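Local coordinates for protein nucleoside-diphosphate sugar epimerase (SulA family) (Corynebacterium glutamicum, PDB 3OH8) that is probably an NAD(P)-dependent nucleoside-diphosphate-sugar epimerase of the SulA family, with an additional DUF1731 region whose role is unknown, at residues R125-I130 / G441-A446; S253-Y258 / Q413-A418; P147-I152 / E173-V178; S137-L142 / A352-Q357. All coordinates share one frame; numbering follows the deposited sequence.

Interaction 1: R125-I130 / G441-A446; sequences RQTQLI and GYEQLA
Gln126 and Ala446 mark the closest backbone approach, 7.3 Å between their CA atoms, where the extended loop 441-446 passes beside helix 119-139. That helix packs against the seven-stranded antiparallel sheet of the N-terminal part of the chain, an arrangement consistent with a helix-grip fold. The loop runs from helix 432-440 to helix 448-454, and Gly441, the first residue beyond helix 432-440, has positive phi. Thr127 and Glu443 reach toward each other tip to tip, Thr127 OG1 standing 3.1 Å from Glu443 OE1. This hydrogen bond is not settled, because the same hydroxyl is also within bonding range of Ala123 O, one helical turn back, its stronger partner. With OG1 between the backbone N and the carbonyl carbon (chi1 55°), the hydroxyl can reach both oxygens. Glu443 OE1 is held independently by His438 ND1, while the other imidazole nitrogen of His438 meets Gln128 OE1, linking helix 119-139 to helix 432-440 by a second route. Gln126 stretches out beyond CG and lays its amide group beside Ala446, CD lying 4.1 Å from Ala446 CB; His7 of strand 3-9 touches both residues. At Glu443 the second oxygen, OE2, rests against a methyl group, 4.0 Å from Thr127 CG2.

Interaction 2: S253-Y258 / Q413-A418; sequences SAVGFY and QRTAPA
Val255 meets Thr415 and Gln413 through its two methyl groups, which carry the van der Waals part of this buried contact. CG1 lies 3.8 Å from Thr415 OG1 and 4.0 Å from Thr415 CG2, touching both branches of the threonine. CG2, placed between the backbone N and the carbonyl carbon of Val255, turns instead to the end of Gln413 and stands 4.0 Å from its CD. The chain of Gln413 bends at chi2 (139°), and its amide also borders the backbone of Gly256. The aromatic component is lighter: Tyr258 and Thr415 cross at about a right angle, Tyr258 CE2 coming to 4.2 Å from Thr415 CG2. Within 253-258, Phe257 CD2 sits 3.6 Å above one face of the Tyr258 ring, offset toward the rim. Among polar interactions, Tyr258 N donates to Val255 O at 2.9 Å in the 3-10 turn that follows strand 248-254. The side-chain hydroxyls find their partners beyond the two segments: Tyr258 OH bonds to Asn363 and Arg303, and Thr415 OG1 to Ser338 OG. The contact thereby sets strand 412-415, in the DUF1731 region and paired in parallel with strand 265-267, against the end of a strand of the Rossmann-type sheet. Van der Waals contact of the Val255 methyls with Thr415 and Gln413 makes the junction, while side chains of neighbouring sheet strands satisfy the buried hydroxyls.

Interaction 3: P147-I152 / E173-V178; sequences PLTVAI and EVIQLV
Glu173 O is gripped twice from the neighbouring strand, by Val150 N at 2.8 Å and by a CA-H...O contact from Thr149 CA at 3.3 Å. Ile175 O repeats the pattern two residues along, taking Ile152 N and the CA-H of Ala151. In the reverse direction Val150 O accepts from Ile175 N at 2.8 Å. Bonds from Glu173 N to Leu148 O and from Leu177 N to Ile152 O complete the parallel pairing of strands 149-153 and 173-178, the two strands of a Rossmann beta-alpha-beta unit joined through helix 158-169. On the face of Thr149 and Ile175, Thr149 CG2 presses on Ile175 CD1 at a tight 3.5 Å. That methyl stands anti to the backbone N of Thr149, beside the carbonyl carbon. Farther along the same face Ala151 CB lies 3.9 Å from Leu177 CD1. The other face carries Ile152 CD1 against Val174 CG1 at 3.8 Å, beneath Thr164 and Leu167 of helix 158-169. Strand 149-153 runs into a glycine-rich TGxxGxxG sequence, which in this family binds the dinucleotide; the backbone bonds and branched apolar side chains thus fix the strand that probably presents this loop.

Interaction 4: S137-L142 / A352-Q357; sequences SRTSTL and AIVDAQ
Leu142 lies across Asp355 at a slant, its CD1 methyl approaching the carboxylate at 3.6 Å from Asp355 OD2. Asp355 CG is anti to the backbone N (chi1 -176°) and lies 4.1 Å from Leu142 CB. The other methyl, CD2, faces the terminal amide of Gln357, and these two side chains cross at about a right angle. Thr139 and Val354 likewise meet at about a right angle, methyl against methyl, with Thr139 CG2 3.5 Å from Val354 CG2. The hydroxyl of this threonine bonds instead to Phe135 O, within its own helix. Asp355 shares out its oxygens: OD2 forms a salt bridge with Arg351 NE, while OD1 accepts Gln357 N at 3.0 Å, a donor well above the carboxylate plane, and a water at 2.6 Å. That water also donates to Leu142 O at 2.8 Å. A second water donates to both Leu142 O and Val354 O and accepts from Ala356 N, so the two backbones are joined through solvent. Leu142 itself closes a type I turn, its N bonding to Thr139 O at 2.9 Å. Two chain exits are thus packed together, the type I turn at the C-terminal end region of helix 119-139 and, after helix 342-354 of the Rossmann-type domain, an Asx turn in which Asp355 OD1 accepts the backbone N two residues on.

Interactions 1 and 4 share helix 119-139, their centres 25 Å apart: one lies midway along it, the other near its C-terminal end, ahead of strand 149-153. Interaction 3 follows in the chain and touches interaction 4 directly, Val150 CG1 packing on Ile353 CD1 at 3.8 Å, so helix 342-354 covers that part of the Rossmann-type sheet. Interaction 2 reaches the same sheet 27 Å from interaction 3, centre to centre. Along the chain interaction 1 encloses the other three, interaction 3 is nested inside interaction 4, and interactions 2 and 4 cross. The contacts thereby join the N-terminal, nucleotide-binding-type and DUF1731 regions to one another.

Interaction 1: R125-I130 / G441-A446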
loop_
_atom_site.group_PDB
_atom_site.type_symbol
_atom_site.label_atom_id
_atom_site.label_comp_id
_atom_site.label_asym_id
_atom_site.label_seq_id
_atom_site.Cartn_x
_atom_site.Cartn_y
_atom_site.Cartn_z
ATOM N N ARG A 125 7.420 -3.138 -9.478
ATOM C CA ARG A 125 8.184 -3.988 -8.572
ATOM C C ARG A 125 9.426 -3.264 -8.049
ATOM O O ARG A 125 9.714 -3.320 -6.850
ATOM C CB ARG A 125 8.593 -5.308 -9.248
ATOM C CG ARG A 125 7.454 -6.242 -9.634
ATOM C CD ARG A 125 8.006 -7.561 -10.225
ATOM N NE ARG A 125 9.033 -8.139 -9.354
ATOM C CZ ARG A 125 8.791 -9.035 -8.401
ATOM N NH1 ARG A 125 7.555 -9.489 -8.209
ATOM N NH2 ARG A 125 9.778 -9.468 -7.636
ATOM N N GLN A 126 10.154 -2.589 -8.941
ATOM C CA GLN A 126 11.368 -1.853 -8.559
ATOM C C GLN A 126 11.091 -0.646 -7.644
ATOM O O GLN A 126 11.711 -0.494 -6.579
ATOM C CB GLN A 126 12.146 -1.389 -9.802
ATOM C CG GLN A 126 12.563 -2.521 -10.735
ATOM C CD GLN A 126 13.172 -2.034 -12.051
ATOM O OE1 GLN A 126 13.862 -2.788 -12.734
ATOM N NE2 GLN A 126 12.913 -0.780 -12.410
ATOM N N THR A 127 10.181 0.229 -8.062
ATOM C CA THR A 127 9.867 1.407 -7.244
ATOM C C THR A 127 9.270 0.998 -5.898
ATOM O O THR A 127 9.615 1.558 -4.860
ATOM C CB THR A 127 8.930 2.419 -7.972
ATOM O OG1 THR A 127 7.734 1.758 -8.399
ATOM C CG2 THR A 127 9.633 2.989 -9.200
ATOM N N GLN A 128 8.377 0.020 -5.912
ATOM C CA GLN A 128 7.693 -0.373 -4.683
ATOM C C GLN A 128 8.673 -0.954 -3.677
ATOM O O GLN A 128 8.620 -0.644 -2.489
ATOM C CB GLN A 128 6.577 -1.387 -4.969
ATOM C CG GLN A 128 5.692 -1.680 -3.756
ATOM C CD GLN A 128 4.732 -0.533 -3.454
ATOM O OE1 GLN A 128 4.530 0.361 -4.277
ATOM N NE2 GLN A 128 4.106 -0.585 -2.296
ATOM N N LEU A 129 9.565 -1.812 -4.150
ATOM C CA LEU A 129 10.583 -2.396 -3.283
ATOM C C LEU A 129 11.441 -1.318 -2.652
ATOM O O LEU A 129 11.669 -1.318 -1.432
ATOM C CB LEU A 129 11.513 -3.315 -4.095
ATOM C CG LEU A 129 12.135 -4.527 -3.391
ATOM C CD1 LEU A 129 13.595 -4.778 -3.829
ATOM C CD2 LEU A 129 12.021 -4.459 -1.889
ATOM N N ILE A 130 11.961 -0.419 -3.484
ATOM C CA ILE A 130 12.891 0.585 -2.986
ATOM C C ILE A 130 12.177 1.536 -2.021
ATOM O O ILE A 130 12.716 1.886 -0.968
ATOM C CB ILE A 130 13.635 1.353 -4.135
ATOM C CG1 ILE A 130 14.758 2.207 -3.559
ATOM C CG2 ILE A 130 12.701 2.269 -4.908
ATOM C CD1 ILE A 130 15.412 1.594 -2.359
ATOM N N GLY A 441 0.515 2.142 -13.550
ATOM C CA GLY A 441 1.565 1.420 -14.254
ATOM C C GLY A 441 2.204 2.146 -15.426
ATOM O O GLY A 441 2.417 1.555 -16.478
ATOM N N TYR A 442 2.529 3.418 -15.235
ATOM C CA TYR A 442 3.148 4.214 -16.284
ATOM C C TYR A 442 4.590 4.536 -15.936
ATOM O O TYR A 442 5.181 5.423 -16.536
ATOM C CB TYR A 442 2.406 5.538 -16.470
ATOM C CG TYR A 442 0.910 5.424 -16.640
ATOM C CD1 TYR A 442 0.337 4.338 -17.283
ATOM C CD2 TYR A 442 0.071 6.430 -16.175
ATOM C CE1 TYR A 442 -1.041 4.250 -17.446
ATOM C CE2 TYR A 442 -1.299 6.355 -16.333
ATOM C CZ TYR A 442 -1.851 5.267 -16.965
ATOM O OH TYR A 442 -3.220 5.201 -17.115
ATOM N N GLU A 443 5.163 3.841 -14.957
ATOM C CA GLU A 443 6.538 4.152 -14.560
ATOM C C GLU A 443 7.560 3.468 -15.478
ATOM O O GLU A 443 7.223 2.555 -16.222
ATOM C CB GLU A 443 6.767 3.848 -13.073
ATOM C CG GLU A 443 6.072 4.870 -12.157
ATOM C CD GLU A 443 6.237 4.574 -10.668
ATOM O OE1 GLU A 443 5.963 3.429 -10.251
ATOM O OE2 GLU A 443 6.625 5.498 -9.913
ATOM N N GLN A 444 8.795 3.952 -15.443
ATOM C CA GLN A 444 9.858 3.457 -16.308
ATOM C C GLN A 444 10.771 2.540 -15.528
ATOM O O GLN A 444 10.969 2.724 -14.325
ATOM C CB GLN A 444 10.730 4.609 -16.817
ATOM C CG GLN A 444 10.017 5.710 -17.565
ATOM C CD GLN A 444 10.845 6.994 -17.613
ATOM O OE1 GLN A 444 11.972 7.046 -17.103
ATOM N NE2 GLN A 444 10.284 8.037 -18.218
ATOM N N LEU A 445 11.349 1.576 -16.235
ATOM C CA LEU A 445 12.422 0.753 -15.715
ATOM C C LEU A 445 13.541 1.615 -15.156
ATOM O O LEU A 445 13.827 2.698 -15.682
ATOM C CB LEU A 445 12.999 -0.112 -16.827
ATOM C CG LEU A 445 12.067 -1.132 -17.476
ATOM C CD1 LEU A 445 12.791 -1.810 -18.619
ATOM C CD2 LEU A 445 11.589 -2.141 -16.438
ATOM N N ALA A 446 14.182 1.116 -14.098
ATOM C CA ALA A 446 15.366 1.759 -13.529
ATOM C C ALA A 446 16.404 1.979 -14.630
ATOM O O ALA A 446 17.059 3.020 -14.693
ATOM C CB ALA A 446 15.961 0.887 -12.424
#

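Interaction 2: S253-Y258 / Q413-A418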
loop_
_atom_site.group_PDB
_atom_site.type_symbol
_atom_site.label_atom_id
_atom_site.label_comp_id
_atom_site.label_asym_id
_atom_site.label_seq_id
_atom_site.Cartn_x
_atom_site.Cartn_y
_atom_site.Cartn_z
ATOM N N SER A 253 -10.456 7.738 10.307
ATOM C CA SER A 253 -11.436 8.820 10.275
ATOM C C SER A 253 -11.459 9.345 8.851
ATOM O O SER A 253 -11.120 8.605 7.928
ATOM C CB SER A 253 -11.101 9.921 11.285
ATOM O OG SER A 253 -12.145 10.882 11.327
ATOM N N ALA A 254 -11.848 10.604 8.654
ATOM C CA ALA A 254 -11.966 11.140 7.293
ATOM C C ALA A 254 -11.869 12.651 7.284
ATOM O O ALA A 254 -12.230 13.306 8.259
ATOM C CB ALA A 254 -13.307 10.694 6.656
ATOM N N VAL A 255 -11.399 13.207 6.174
ATOM C CA VAL A 255 -11.345 14.657 6.030
ATOM C C VAL A 255 -12.766 15.220 6.031
ATOM O O VAL A 255 -12.972 16.437 6.160
ATOM C CB VAL A 255 -10.633 15.063 4.734
ATOM C CG1 VAL A 255 -9.128 14.724 4.812
ATOM C CG2 VAL A 255 -11.280 14.363 3.558
ATOM N N GLY A 256 -13.740 14.324 5.894
ATOM C CA GLY A 256 -15.149 14.676 5.988
ATOM C C GLY A 256 -15.459 15.314 7.327
ATOM O O GLY A 256 -16.503 15.935 7.505
ATOM N N PHE A 257 -14.546 15.145 8.280
ATOM C CA PHE A 257 -14.623 15.830 9.561
ATOM C C PHE A 257 -14.781 17.345 9.372
ATOM O O PHE A 257 -15.452 18.005 10.166
ATOM C CB PHE A 257 -13.358 15.552 10.372
ATOM C CG PHE A 257 -13.279 16.323 11.665
ATOM C CD1 PHE A 257 -13.824 15.802 12.837
ATOM C CD2 PHE A 257 -12.657 17.560 11.717
ATOM C CE1 PHE A 257 -13.755 16.505 14.039
ATOM C CE2 PHE A 257 -12.587 18.271 12.909
ATOM C CZ PHE A 257 -13.140 17.739 14.074
ATOM N N TYR A 258 -14.138 17.887 8.339
ATOM C CA TYR A 258 -14.131 19.326 8.111
ATOM C C TYR A 258 -15.383 19.781 7.374
ATOM O O TYR A 258 -15.573 20.981 7.116
ATOM C CB TYR A 258 -12.866 19.747 7.341
ATOM C CG TYR A 258 -11.611 19.341 8.053
ATOM C CD1 TYR A 258 -11.248 19.947 9.248
ATOM C CD2 TYR A 258 -10.800 18.325 7.550
ATOM C CE1 TYR A 258 -10.100 19.567 9.924
ATOM C CE2 TYR A 258 -9.644 17.933 8.222
ATOM C CZ TYR A 258 -9.309 18.552 9.402
ATOM O OH TYR A 258 -8.190 18.168 10.064
ATOM N N GLN A 413 -12.353 20.062 -0.352
ATOM C CA GLN A 413 -11.619 20.043 0.902
ATOM C C GLN A 413 -10.156 20.319 0.596
ATOM O O GLN A 413 -9.464 19.477 0.012
ATOM C CB GLN A 413 -11.815 18.696 1.614
ATOM C CG GLN A 413 -13.261 18.468 2.070
ATOM C CD GLN A 413 -13.762 17.045 1.852
ATOM O OE1 GLN A 413 -14.671 16.585 2.547
ATOM N NE2 GLN A 413 -13.178 16.349 0.887
ATOM N N ARG A 414 -9.708 21.520 0.955
ATOM C CA ARG A 414 -8.342 21.932 0.688
ATOM C C ARG A 414 -7.467 21.571 1.883
ATOM O O ARG A 414 -6.949 22.451 2.575
ATOM C CB ARG A 414 -8.279 23.429 0.387
ATOM C CG ARG A 414 -6.940 23.907 -0.166
ATOM C CD ARG A 414 -6.938 25.422 -0.365
ATOM N NE ARG A 414 -5.702 25.880 -0.989
ATOM C CZ ARG A 414 -5.439 27.148 -1.294
ATOM N NH1 ARG A 414 -6.332 28.097 -1.037
ATOM N NH2 ARG A 414 -4.276 27.461 -1.859
ATOM N N THR A 415 -7.305 20.267 2.110
ATOM C CA THR A 415 -6.655 19.777 3.313
ATOM C C THR A 415 -5.123 19.861 3.218
ATOM O O THR A 415 -4.530 19.642 2.153
ATOM C CB THR A 415 -7.081 18.323 3.623
ATOM O OG1 THR A 415 -8.464 18.129 3.283
ATOM C CG2 THR A 415 -6.893 18.022 5.100
ATOM N N ALA A 416 -4.488 20.198 4.333
ATOM C CA ALA A 416 -3.030 20.131 4.442
ATOM C C ALA A 416 -2.638 19.131 5.534
ATOM O O ALA A 416 -3.279 19.072 6.591
ATOM C CB ALA A 416 -2.433 21.523 4.738
ATOM N N PRO A 417 -1.605 18.320 5.263
ATOM C CA PRO A 417 -1.052 17.413 6.276
ATOM C C PRO A 417 -0.104 18.178 7.199
ATOM O O PRO A 417 1.092 17.893 7.261
ATOM C CB PRO A 417 -0.302 16.374 5.440
ATOM C CG PRO A 417 0.150 17.153 4.207
ATOM C CD PRO A 417 -0.901 18.228 3.969
ATOM N N ALA A 418 -0.646 19.161 7.909
ATOM C CA ALA A 418 0.185 20.067 8.703
ATOM C C ALA A 418 0.951 19.345 9.809
ATOM O O ALA A 418 2.138 19.603 10.030
ATOM C CB ALA A 418 -0.670 21.195 9.299
#

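Interaction 3: P147-I152 / E173-V178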
loop_
_atom_site.group_PDB
_atom_site.type_symbol
_atom_site.label_atom_id
_atom_site.label_comp_id
_atom_site.label_asym_id
_atom_site.label_seq_id
_atom_site.Cartn_x
_atom_site.Cartn_y
_atom_site.Cartn_z
ATOM N N PRO A 147 9.674 -6.040 17.083
ATOM C CA PRO A 147 8.378 -6.364 16.469
ATOM C C PRO A 147 7.225 -6.124 17.436
ATOM O O PRO A 147 7.334 -6.431 18.623
ATOM C CB PRO A 147 8.501 -7.860 16.163
ATOM C CG PRO A 147 10.000 -8.108 16.076
ATOM C CD PRO A 147 10.593 -7.196 17.106
ATOM N N LEU A 148 6.133 -5.570 16.925
ATOM C CA LEU A 148 4.926 -5.398 17.711
ATOM C C LEU A 148 3.884 -6.368 17.206
ATOM O O LEU A 148 3.995 -6.872 16.094
ATOM C CB LEU A 148 4.391 -3.970 17.562
ATOM C CG LEU A 148 5.285 -2.877 18.143
ATOM C CD1 LEU A 148 4.829 -1.514 17.649
ATOM C CD2 LEU A 148 5.278 -2.954 19.671
ATOM N N THR A 149 2.875 -6.622 18.029
ATOM C CA THR A 149 1.698 -7.342 17.573
ATOM C C THR A 149 0.561 -6.340 17.438
ATOM O O THR A 149 0.233 -5.623 18.383
ATOM C CB THR A 149 1.292 -8.463 18.546
ATOM O OG1 THR A 149 2.403 -9.345 18.736
ATOM C CG2 THR A 149 0.111 -9.258 17.987
ATOM N N VAL A 150 -0.043 -6.320 16.258
ATOM C CA VAL A 150 -1.007 -5.304 15.883
ATOM C C VAL A 150 -2.328 -5.977 15.520
ATOM O O VAL A 150 -2.396 -6.750 14.559
ATOM C CB VAL A 150 -0.474 -4.510 14.655
ATOM C CG1 VAL A 150 -1.382 -3.356 14.328
ATOM C CG2 VAL A 150 0.932 -4.000 14.913
ATOM N N ALA A 151 -3.367 -5.720 16.309
ATOM C CA ALA A 151 -4.698 -6.194 15.957
ATOM C C ALA A 151 -5.278 -5.216 14.951
ATOM O O ALA A 151 -5.148 -4.003 15.124
ATOM C CB ALA A 151 -5.595 -6.276 17.201
ATOM N N ILE A 152 -5.910 -5.734 13.901
ATOM C CA ILE A 152 -6.453 -4.886 12.846
ATOM C C ILE A 152 -7.852 -5.307 12.420
ATOM O O ILE A 152 -8.071 -6.464 12.098
ATOM C CB ILE A 152 -5.543 -4.918 11.599
ATOM C CG1 ILE A 152 -4.104 -4.549 11.967
ATOM C CG2 ILE A 152 -6.050 -3.967 10.537
ATOM C CD1 ILE A 152 -3.198 -4.336 10.743
ATOM N N GLU A 173 3.842 -8.648 13.847
ATOM C CA GLU A 173 2.782 -9.652 13.785
ATOM C C GLU A 173 1.430 -8.965 13.700
ATOM O O GLU A 173 1.184 -7.993 14.411
ATOM C CB GLU A 173 2.808 -10.553 15.018
ATOM C CG GLU A 173 4.101 -11.331 15.190
ATOM C CD GLU A 173 4.285 -12.396 14.124
ATOM O OE1 GLU A 173 3.309 -13.132 13.849
ATOM O OE2 GLU A 173 5.403 -12.499 13.567
ATOM N N VAL A 174 0.570 -9.469 12.828
ATOM C CA VAL A 174 -0.775 -8.928 12.678
ATOM C C VAL A 174 -1.802 -9.945 13.164
ATOM O O VAL A 174 -1.759 -11.110 12.775
ATOM C CB VAL A 174 -1.079 -8.561 11.207
ATOM C CG1 VAL A 174 -2.529 -8.094 11.051
ATOM C CG2 VAL A 174 -0.135 -7.480 10.735
ATOM N N ILE A 175 -2.698 -9.511 14.042
ATOM C CA ILE A 175 -3.860 -10.311 14.381
ATOM C C ILE A 175 -5.061 -9.720 13.663
ATOM O O ILE A 175 -5.518 -8.629 13.995
ATOM C CB ILE A 175 -4.149 -10.324 15.884
ATOM C CG1 ILE A 175 -2.935 -10.846 16.659
ATOM C CG2 ILE A 175 -5.372 -11.192 16.156
ATOM C CD1 ILE A 175 -3.060 -10.668 18.173
ATOM N N GLN A 176 -5.562 -10.438 12.667
ATOM C CA GLN A 176 -6.667 -9.934 11.876
ATOM C C GLN A 176 -7.988 -10.206 12.591
ATOM O O GLN A 176 -8.301 -11.361 12.929
ATOM C CB GLN A 176 -6.653 -10.554 10.479
ATOM C CG GLN A 176 -5.441 -10.145 9.647
ATOM C CD GLN A 176 -5.360 -10.873 8.318
ATOM O OE1 GLN A 176 -4.412 -11.620 8.069
ATOM N NE2 GLN A 176 -6.350 -10.659 7.457
ATOM N N LEU A 177 -8.732 -9.135 12.857
ATOM C CA LEU A 177 -10.061 -9.255 13.461
ATOM C C LEU A 177 -11.078 -9.230 12.342
ATOM O O LEU A 177 -11.307 -8.188 11.740
ATOM C CB LEU A 177 -10.324 -8.102 14.443
ATOM C CG LEU A 177 -9.157 -7.855 15.416
ATOM C CD1 LEU A 177 -9.392 -6.653 16.347
ATOM C CD2 LEU A 177 -8.834 -9.115 16.219
ATOM N N VAL A 178 -11.681 -10.380 12.048
ATOM C CA VAL A 178 -12.502 -10.487 10.844
ATOM C C VAL A 178 -13.976 -10.728 11.125
ATOM O O VAL A 178 -14.351 -11.293 12.157
ATOM C CB VAL A 178 -11.958 -11.578 9.879
ATOM C CG1 VAL A 178 -10.520 -11.247 9.479
ATOM C CG2 VAL A 178 -12.023 -12.945 10.544
#

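Interaction 4: S137-L142 / A352-Q357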
loop_
_atom_site.group_PDB
_atom_site.type_symbol
_atom_site.label_atom_id
_atom_site.label_comp_id
_atom_site.label_asym_id
_atom_site.label_seq_id
_atom_site.Cartn_x
_atom_site.Cartn_y
_atom_site.Cartn_z
ATOM N N SER A 137 13.395 2.088 6.729
ATOM C CA SER A 137 14.643 2.663 7.233
ATOM C C SER A 137 14.385 3.977 7.990
ATOM O O SER A 137 14.839 4.146 9.127
ATOM C CB SER A 137 15.603 2.909 6.068
ATOM O OG SER A 137 16.807 3.514 6.512
ATOM N N ARG A 138 13.646 4.897 7.364
ATOM C CA ARG A 138 13.238 6.137 8.032
ATOM C C ARG A 138 12.508 5.828 9.330
ATOM O O ARG A 138 12.721 6.476 10.359
ATOM C CB ARG A 138 12.287 6.954 7.147
ATOM C CG ARG A 138 12.904 7.469 5.868
ATOM C CD ARG A 138 11.996 8.495 5.188
ATOM N NE ARG A 138 10.687 7.980 4.753
ATOM C CZ ARG A 138 10.466 7.429 3.565
ATOM N NH1 ARG A 138 11.470 7.257 2.706
ATOM N NH2 ARG A 138 9.251 7.023 3.237
ATOM N N THR A 139 11.624 4.843 9.277
ATOM C CA THR A 139 10.780 4.539 10.433
ATOM C C THR A 139 11.592 3.925 11.574
ATOM O O THR A 139 11.252 4.094 12.745
ATOM C CB THR A 139 9.636 3.599 10.029
ATOM O OG1 THR A 139 8.851 4.239 9.010
ATOM C CG2 THR A 139 8.763 3.260 11.233
ATOM N N SER A 140 12.680 3.236 11.237
ATOM C CA SER A 140 13.525 2.639 12.263
ATOM C C SER A 140 14.082 3.718 13.191
ATOM O O SER A 140 14.597 3.412 14.263
ATOM C CB SER A 140 14.683 1.850 11.643
ATOM O OG SER A 140 15.691 2.728 11.149
ATOM N N THR A 141 13.992 4.981 12.792
ATOM C CA THR A 141 14.546 6.036 13.650
ATOM C C THR A 141 13.562 6.488 14.718
ATOM O O THR A 141 13.908 7.305 15.577
ATOM C CB THR A 141 14.997 7.271 12.855
ATOM O OG1 THR A 141 13.858 7.914 12.271
ATOM C CG2 THR A 141 16.006 6.879 11.769
ATOM N N LEU A 142 12.349 5.934 14.677
ATOM C CA LEU A 142 11.246 6.435 15.489
ATOM C C LEU A 142 10.937 5.558 16.684
ATOM O O LEU A 142 10.164 5.956 17.546
ATOM C CB LEU A 142 9.982 6.600 14.632
ATOM C CG LEU A 142 10.139 7.512 13.413
ATOM C CD1 LEU A 142 8.847 7.509 12.580
ATOM C CD2 LEU A 142 10.505 8.937 13.869
ATOM N N ALA A 352 2.037 5.659 12.584
ATOM C CA ALA A 352 1.219 5.901 13.780
ATOM C C ALA A 352 1.352 4.744 14.773
ATOM O O ALA A 352 1.419 4.944 15.986
ATOM C CB ALA A 352 -0.247 6.106 13.393
ATOM N N ILE A 353 1.386 3.526 14.241
ATOM C CA ILE A 353 1.507 2.343 15.078
ATOM C C ILE A 353 2.764 2.374 15.951
ATOM O O ILE A 353 2.693 2.109 17.159
ATOM C CB ILE A 353 1.475 1.058 14.220
ATOM C CG1 ILE A 353 0.081 0.862 13.614
ATOM C CG2 ILE A 353 1.909 -0.152 15.031
ATOM C CD1 ILE A 353 0.039 -0.277 12.580
ATOM N N VAL A 354 3.900 2.728 15.357
ATOM C CA VAL A 354 5.196 2.625 16.053
ATOM C C VAL A 354 5.714 3.928 16.670
ATOM O O VAL A 354 6.557 3.897 17.563
ATOM C CB VAL A 354 6.307 2.028 15.132
ATOM C CG1 VAL A 354 5.824 0.757 14.453
ATOM C CG2 VAL A 354 6.733 3.031 14.083
ATOM N N ASP A 355 5.195 5.066 16.216
ATOM C CA ASP A 355 5.749 6.365 16.596
ATOM C C ASP A 355 4.892 7.050 17.657
ATOM O O ASP A 355 3.831 7.597 17.358
ATOM C CB ASP A 355 5.883 7.256 15.351
ATOM C CG ASP A 355 6.550 8.594 15.642
ATOM O OD1 ASP A 355 6.978 8.834 16.791
ATOM O OD2 ASP A 355 6.642 9.410 14.702
ATOM N N ALA A 356 5.359 7.017 18.899
ATOM C CA ALA A 356 4.606 7.603 20.000
ATOM C C ALA A 356 4.413 9.121 19.862
ATOM O O ALA A 356 3.676 9.706 20.640
ATOM C CB ALA A 356 5.260 7.269 21.331
ATOM N N GLN A 357 5.062 9.752 18.880
ATOM C CA GLN A 357 4.854 11.186 18.633
ATOM C C GLN A 357 3.486 11.461 18.024
ATOM O O GLN A 357 2.993 12.594 18.042
ATOM C CB GLN A 357 5.894 11.734 17.661
ATOM C CG GLN A 357 7.295 11.861 18.200
ATOM C CD GLN A 357 8.273 12.297 17.119
ATOM O OE1 GLN A 357 8.506 11.574 16.148
ATOM N NE2 GLN A 357 8.845 13.484 17.281
HETATM O O HOH W 1 9.350 8.588 17.921
HETATM O O HOH W 2 8.063 5.529 19.518
#